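Local coordinates for membrane-bound lytic murein transglycosylase (Agrobacterium tumefaciens, PDB 2PNW), which probably cleaves the glycan strands of bacterial cell-wall peptidoglycan without water, leaving 1,6-anhydro-N-acetylmuramic acid ends, at residues F301-T306 with E355-I360; A283-A288 with F316-L321. All coordinates share one frame; numbering follows the deposited sequence.

Interaction 1. Residues F301-T306 with E355-I360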
loop_
_atom_site.group_PDB
_atom_site.type_symbol
_atom_site.label_atom_id
_atom_site.label_comp_id
_atom_site.label_asym_id
_atom_site.label_seq_id
_atom_site.Cartn_x
_atom_site.Cartn_y
_atom_site.Cartn_z
ATOM N N PHE A 301 12.016 -11.768 0.787
ATOM C CA PHE A 301 13.123 -11.349 1.655
ATOM C C PHE A 301 13.757 -10.095 1.063
ATOM O O PHE A 301 14.176 -10.099 -0.103
ATOM C CB PHE A 301 14.163 -12.465 1.828
ATOM C CG PHE A 301 15.204 -12.154 2.892
ATOM C CD1 PHE A 301 14.952 -12.408 4.231
ATOM C CD2 PHE A 301 16.433 -11.601 2.534
ATOM C CE1 PHE A 301 15.905 -12.094 5.216
ATOM C CE2 PHE A 301 17.376 -11.291 3.497
ATOM C CZ PHE A 301 17.125 -11.548 4.834
ATOM N N ILE A 302 13.808 -9.021 1.852
ATOM C CA ILE A 302 14.249 -7.727 1.355
ATOM C C ILE A 302 15.538 -7.364 2.068
ATOM O O ILE A 302 15.589 -7.373 3.298
ATOM C CB ILE A 302 13.173 -6.623 1.577
ATOM C CG1 ILE A 302 11.827 -7.022 0.925
ATOM C CG2 ILE A 302 13.677 -5.250 1.105
ATOM C CD1 ILE A 302 11.921 -7.265 -0.560
ATOM N N HIS A 303 16.582 -7.096 1.288
ATOM C CA HIS A 303 17.886 -6.723 1.835
ATOM C C HIS A 303 18.239 -5.314 1.364
ATOM O O HIS A 303 18.489 -5.104 0.173
ATOM C CB HIS A 303 18.966 -7.726 1.398
ATOM C CG HIS A 303 20.334 -7.398 1.912
ATOM N ND1 HIS A 303 21.457 -7.420 1.110
ATOM C CD2 HIS A 303 20.758 -7.019 3.140
ATOM C CE1 HIS A 303 22.517 -7.082 1.824
ATOM N NE2 HIS A 303 22.121 -6.828 3.059
ATOM N N ALA A 304 18.242 -4.359 2.299
ATOM C CA ALA A 304 18.494 -2.951 1.978
ATOM C C ALA A 304 19.536 -2.434 2.949
ATOM O O ALA A 304 19.194 -1.803 3.952
ATOM C CB ALA A 304 17.196 -2.115 2.062
ATOM N N PRO A 305 20.818 -2.728 2.668
ATOM C CA PRO A 305 21.864 -2.468 3.655
ATOM C C PRO A 305 22.066 -0.979 3.993
ATOM O O PRO A 305 22.455 -0.672 5.116
ATOM C CB PRO A 305 23.112 -3.099 3.014
ATOM C CG PRO A 305 22.852 -3.079 1.568
ATOM C CD PRO A 305 21.368 -3.327 1.435
ATOM N N THR A 306 21.779 -0.073 3.064
ATOM C CA THR A 306 21.838 1.376 3.372
ATOM C C THR A 306 20.679 1.860 4.261
ATOM O O THR A 306 20.702 2.988 4.771
ATOM C CB THR A 306 21.919 2.267 2.102
ATOM O OG1 THR A 306 20.722 2.139 1.319
ATOM C CG2 THR A 306 23.130 1.918 1.253
ATOM N N GLU A 355 18.055 1.637 -2.101
ATOM C CA GLU A 355 18.309 0.478 -2.948
ATOM C C GLU A 355 18.096 -0.789 -2.147
ATOM O O GLU A 355 18.364 -0.821 -0.940
ATOM C CB GLU A 355 19.751 0.494 -3.462
ATOM C CG GLU A 355 19.967 1.377 -4.647
ATOM C CD GLU A 355 21.419 1.317 -5.122
ATOM O OE1 GLU A 355 21.851 0.247 -5.618
ATOM O OE2 GLU A 355 22.121 2.339 -4.981
ATOM N N ALA A 356 17.606 -1.834 -2.809
ATOM C CA ALA A 356 17.328 -3.097 -2.135
ATOM C C ALA A 356 17.451 -4.269 -3.077
ATOM O O ALA A 356 17.180 -4.134 -4.257
ATOM C CB ALA A 356 15.907 -3.075 -1.511
ATOM N N ASP A 357 17.847 -5.425 -2.547
ATOM C CA ASP A 357 17.784 -6.675 -3.299
ATOM C C ASP A 357 16.499 -7.394 -2.882
ATOM O O ASP A 357 16.252 -7.547 -1.681
ATOM C CB ASP A 357 19.010 -7.569 -2.998
ATOM C CG ASP A 357 20.328 -7.013 -3.601
ATOM O OD1 ASP A 357 20.275 -6.236 -4.580
ATOM O OD2 ASP A 357 21.413 -7.373 -3.088
ATOM N N PHE A 358 15.698 -7.812 -3.864
ATOM C CA PHE A 358 14.439 -8.553 -3.622
ATOM C C PHE A 358 14.629 -10.044 -3.884
ATOM O O PHE A 358 15.135 -10.412 -4.936
ATOM C CB PHE A 358 13.343 -8.045 -4.573
ATOM C CG PHE A 358 12.639 -6.801 -4.098
ATOM C CD1 PHE A 358 13.358 -5.688 -3.680
ATOM C CD2 PHE A 358 11.248 -6.750 -4.088
ATOM C CE1 PHE A 358 12.706 -4.533 -3.231
ATOM C CE2 PHE A 358 10.573 -5.597 -3.665
ATOM C CZ PHE A 358 11.307 -4.487 -3.229
ATOM N N TYR A 359 14.229 -10.903 -2.945
ATOM C CA TYR A 359 14.225 -12.352 -3.188
ATOM C C TYR A 359 12.815 -12.834 -2.889
ATOM O O TYR A 359 12.294 -12.554 -1.816
ATOM C CB TYR A 359 15.215 -13.106 -2.278
ATOM C CG TYR A 359 16.648 -12.607 -2.274
ATOM C CD1 TYR A 359 17.629 -13.242 -3.045
ATOM C CD2 TYR A 359 17.024 -11.510 -1.497
ATOM C CE1 TYR A 359 18.945 -12.795 -3.045
ATOM C CE2 TYR A 359 18.350 -11.036 -1.495
ATOM C CZ TYR A 359 19.305 -11.694 -2.270
ATOM O OH TYR A 359 20.627 -11.256 -2.247
ATOM N N ILE A 360 12.199 -13.559 -3.813
ATOM C CA ILE A 360 10.851 -14.091 -3.581
ATOM C C ILE A 360 10.968 -15.561 -3.162
ATOM O O ILE A 360 11.843 -16.303 -3.662
ATOM C CB ILE A 360 9.909 -13.876 -4.829
ATOM C CG1 ILE A 360 8.455 -14.249 -4.503
ATOM C CG2 ILE A 360 10.407 -14.661 -6.059
ATOM C CD1 ILE A 360 7.468 -13.926 -5.661
HETATM O O HOH W 1 20.238 3.293 -1.145
HETATM O O HOH W 2 20.552 -0.289 0.323
#
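Phe301-Ala304 and Glu355-Ile360 run antiparallel, their axes 158° apart, with Phe301-Tyr359 and His303-Asp357 as hydrogen-bonded pairs and Ile302-Phe358 as the non-hydrogen-bonded pair between them. Four N-H...O=C bonds join the strands; the straightest, from His303 N to Asp357 O, spans 3.0 Å at 172°. On one face, Ile302 CD1 sits over the centre of the Phe358 ring, 3.5 Å from the centroid, a CH-pi contact. Ile302 CG2 meets Ala356 CB at 4.1 Å, and Val98 of strand 96-109 touches all three residues. On the other face Phe301 and Tyr359 lie side by side, meeting CD2 to CD2; CG of Tyr359 is anti to its carbonyl carbon (chi1 -53°). Tyr359 CD2 lies 3.5 Å from Phe301 O, which is in the ring plane. His303 ND1 is 4.2 Å from Asp357 OD2, with Pro305 CD over one face of the imidazole. Two waters bridge Thr306 and Glu355, one joining Thr306 OG1 to Glu355 N, the other Thr306 N to Glu355 O; Thr306 OG1 is also hydrogen-bonded to Asn354 ND2. The chemistry thus divides by face, apolar among Ile302, Ala356 and Phe358 but mixed around His303, where the nearby carboxylate could stabilise a protonated imidazole.

Interaction 2. Residues A283-A288 with F316-L321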
loop_
_atom_site.group_PDB
_atom_site.type_symbol
_atom_site.label_atom_id
_atom_site.label_comp_id
_atom_site.label_asym_id
_atom_site.label_seq_id
_atom_site.Cartn_x
_atom_site.Cartn_y
_atom_site.Cartn_z
ATOM N N ALA A 283 3.008 -4.207 11.022
ATOM C CA ALA A 283 4.093 -3.228 11.048
ATOM C C ALA A 283 5.439 -3.894 10.853
ATOM O O ALA A 283 5.766 -4.860 11.561
ATOM C CB ALA A 283 4.074 -2.445 12.378
ATOM N N GLY A 284 6.206 -3.379 9.896
ATOM C CA GLY A 284 7.559 -3.845 9.638
ATOM C C GLY A 284 7.635 -5.155 8.862
ATOM O O GLY A 284 8.719 -5.581 8.498
ATOM N N ARG A 285 6.493 -5.785 8.575
ATOM C CA ARG A 285 6.517 -7.099 7.917
ATOM C C ARG A 285 5.626 -7.202 6.677
ATOM O O ARG A 285 5.617 -8.236 6.022
ATOM C CB ARG A 285 6.131 -8.209 8.910
ATOM C CG ARG A 285 7.147 -8.422 10.049
ATOM C CD ARG A 285 8.336 -9.215 9.547
ATOM N NE ARG A 285 9.434 -9.148 10.513
ATOM C CZ ARG A 285 10.543 -9.879 10.437
ATOM N NH1 ARG A 285 10.707 -10.754 9.447
ATOM N NH2 ARG A 285 11.496 -9.718 11.364
ATOM N N ALA A 286 4.843 -6.161 6.391
ATOM C CA ALA A 286 4.019 -6.117 5.200
ATOM C C ALA A 286 4.637 -5.231 4.125
ATOM O O ALA A 286 5.037 -4.083 4.394
ATOM C CB ALA A 286 2.613 -5.609 5.536
ATOM N N LEU A 287 4.667 -5.744 2.897
ATOM C CA LEU A 287 5.260 -5.024 1.778
ATOM C C LEU A 287 4.186 -4.802 0.732
ATOM O O LEU A 287 3.408 -5.710 0.453
ATOM C CB LEU A 287 6.356 -5.883 1.166
ATOM C CG LEU A 287 7.223 -5.325 0.030
ATOM C CD1 LEU A 287 8.186 -4.242 0.544
ATOM C CD2 LEU A 287 8.000 -6.460 -0.614
ATOM N N ALA A 288 4.163 -3.610 0.133
ATOM C CA ALA A 288 3.281 -3.347 -1.006
ATOM C C ALA A 288 4.120 -3.590 -2.244
ATOM O O ALA A 288 5.320 -3.269 -2.254
ATOM C CB ALA A 288 2.735 -1.927 -0.982
ATOM N N PHE A 316 18.718 -3.280 7.108
ATOM C CA PHE A 316 17.406 -3.889 6.900
ATOM C C PHE A 316 17.582 -5.196 6.126
ATOM O O PHE A 316 18.099 -5.198 5.010
ATOM C CB PHE A 316 16.539 -2.900 6.093
ATOM C CG PHE A 316 15.089 -3.310 5.962
ATOM C CD1 PHE A 316 14.141 -2.800 6.838
ATOM C CD2 PHE A 316 14.674 -4.178 4.950
ATOM C CE1 PHE A 316 12.786 -3.150 6.729
ATOM C CE2 PHE A 316 13.311 -4.536 4.833
ATOM C CZ PHE A 316 12.376 -4.014 5.734
ATOM N N ALA A 317 17.169 -6.305 6.723
ATOM C CA ALA A 317 17.229 -7.609 6.065
ATOM C C ALA A 317 16.200 -8.514 6.711
ATOM O O ALA A 317 16.473 -9.125 7.743
ATOM C CB ALA A 317 18.645 -8.231 6.183
ATOM N N ARG A 318 15.015 -8.608 6.105
ATOM C CA ARG A 318 13.935 -9.357 6.741
ATOM C C ARG A 318 12.982 -9.953 5.732
ATOM O O ARG A 318 12.873 -9.474 4.604
ATOM C CB ARG A 318 13.167 -8.484 7.749
ATOM C CG ARG A 318 12.422 -7.321 7.168
ATOM C CD ARG A 318 11.722 -6.505 8.259
ATOM N NE ARG A 318 12.644 -5.635 9.006
ATOM C CZ ARG A 318 12.258 -4.583 9.738
ATOM N NH1 ARG A 318 10.970 -4.255 9.828
ATOM N NH2 ARG A 318 13.160 -3.849 10.386
ATOM N N LEU A 319 12.329 -11.027 6.153
ATOM C CA LEU A 319 11.267 -11.662 5.379
ATOM C C LEU A 319 9.946 -10.953 5.612
ATOM O O LEU A 319 9.567 -10.676 6.760
ATOM C CB LEU A 319 11.134 -13.126 5.772
ATOM C CG LEU A 319 10.242 -13.994 4.859
ATOM C CD1 LEU A 319 10.794 -14.044 3.411
ATOM C CD2 LEU A 319 10.138 -15.378 5.431
ATOM N N MET A 320 9.242 -10.688 4.516
ATOM C CA MET A 320 8.008 -9.903 4.574
ATOM C C MET A 320 6.953 -10.619 3.746
ATOM O O MET A 320 7.263 -11.563 3.026
ATOM C CB MET A 320 8.265 -8.490 4.012
ATOM C CG MET A 320 9.437 -7.682 4.701
ATOM S SD MET A 320 9.636 -6.026 3.977
ATOM C CE MET A 320 8.336 -5.238 4.930
ATOM N N LEU A 321 5.692 -10.201 3.867
ATOM C CA LEU A 321 4.670 -10.727 2.977
ATOM C C LEU A 321 4.126 -9.607 2.119
ATOM O O LEU A 321 3.986 -8.473 2.584
ATOM C CB LEU A 321 3.530 -11.390 3.746
ATOM C CG LEU A 321 3.911 -12.643 4.556
ATOM C CD1 LEU A 321 2.791 -12.946 5.530
ATOM C CD2 LEU A 321 4.157 -13.822 3.626
#
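Arg285 and Arg318 reach across a short parallel strand pairing within the 3D domain, whose family belongs to the double-psi beta-barrel clan, and each guanidinium grips a backbone carbonyl of the opposite segment. Arg318 NH1 donates to Gly284 O at 2.9 Å, nearly straight at 169°, on a carbonyl lone pair and in the guanidinium plane. Arg285 NH1 bonds Leu319 O, also on a lone pair, but at 144° and with the oxygen tilted from the guanidinium plane. The two side chains cross obliquely with their planes 25° apart, and Arg318 CB lies over one face of the Arg285 guanidinium, toward its rim. Only one bridge, Ala286 with Leu321, forms between the strands: Leu321 N bonds Arg285 O, and Leu321 O takes Leu287 N at 2.8 Å. Next to this backbone pairing, Met320 CB presses on Arg285 O at 3.3 Å, and its chain bends at chi3, bringing CE near both Ala286 O and Gly284 O. Its SD meets Leu287 CD1, the two side chains crossing at about a right angle. In the second shell, Asp23 holds Arg285 NH2 in a salt bridge and also accepts from Leu319 N, while Asp311 pairs with Arg318 NH2. The ring of Phe316 covers one face of the Arg318 guanidinium, its CE1 3.3 Å from the guanidinium plane, over the centre.

In the fold
Interactions 1 and 2 have centres about 10 Å apart and share a strand border: strand 299-304 lies between 353-363 and 316-324, pairing antiparallel with both. The backbone continues from one contact into the other through probable hydrogen bonds, Ala304 N to Phe316 O (2.8 Å) and Ile302 N to Arg318 O (2.9 Å), while Phe301 CD1 packs 3.5 Å from Leu319 N. Ile302 also touches Phe316 and Met320, so its apolar face carries on into interaction 2. Along the chain the segments alternate, 283-288, 301-306, 316-321, 355-360, an alternation consistent with the double-psi beta-barrel topology suggested by the family's clan.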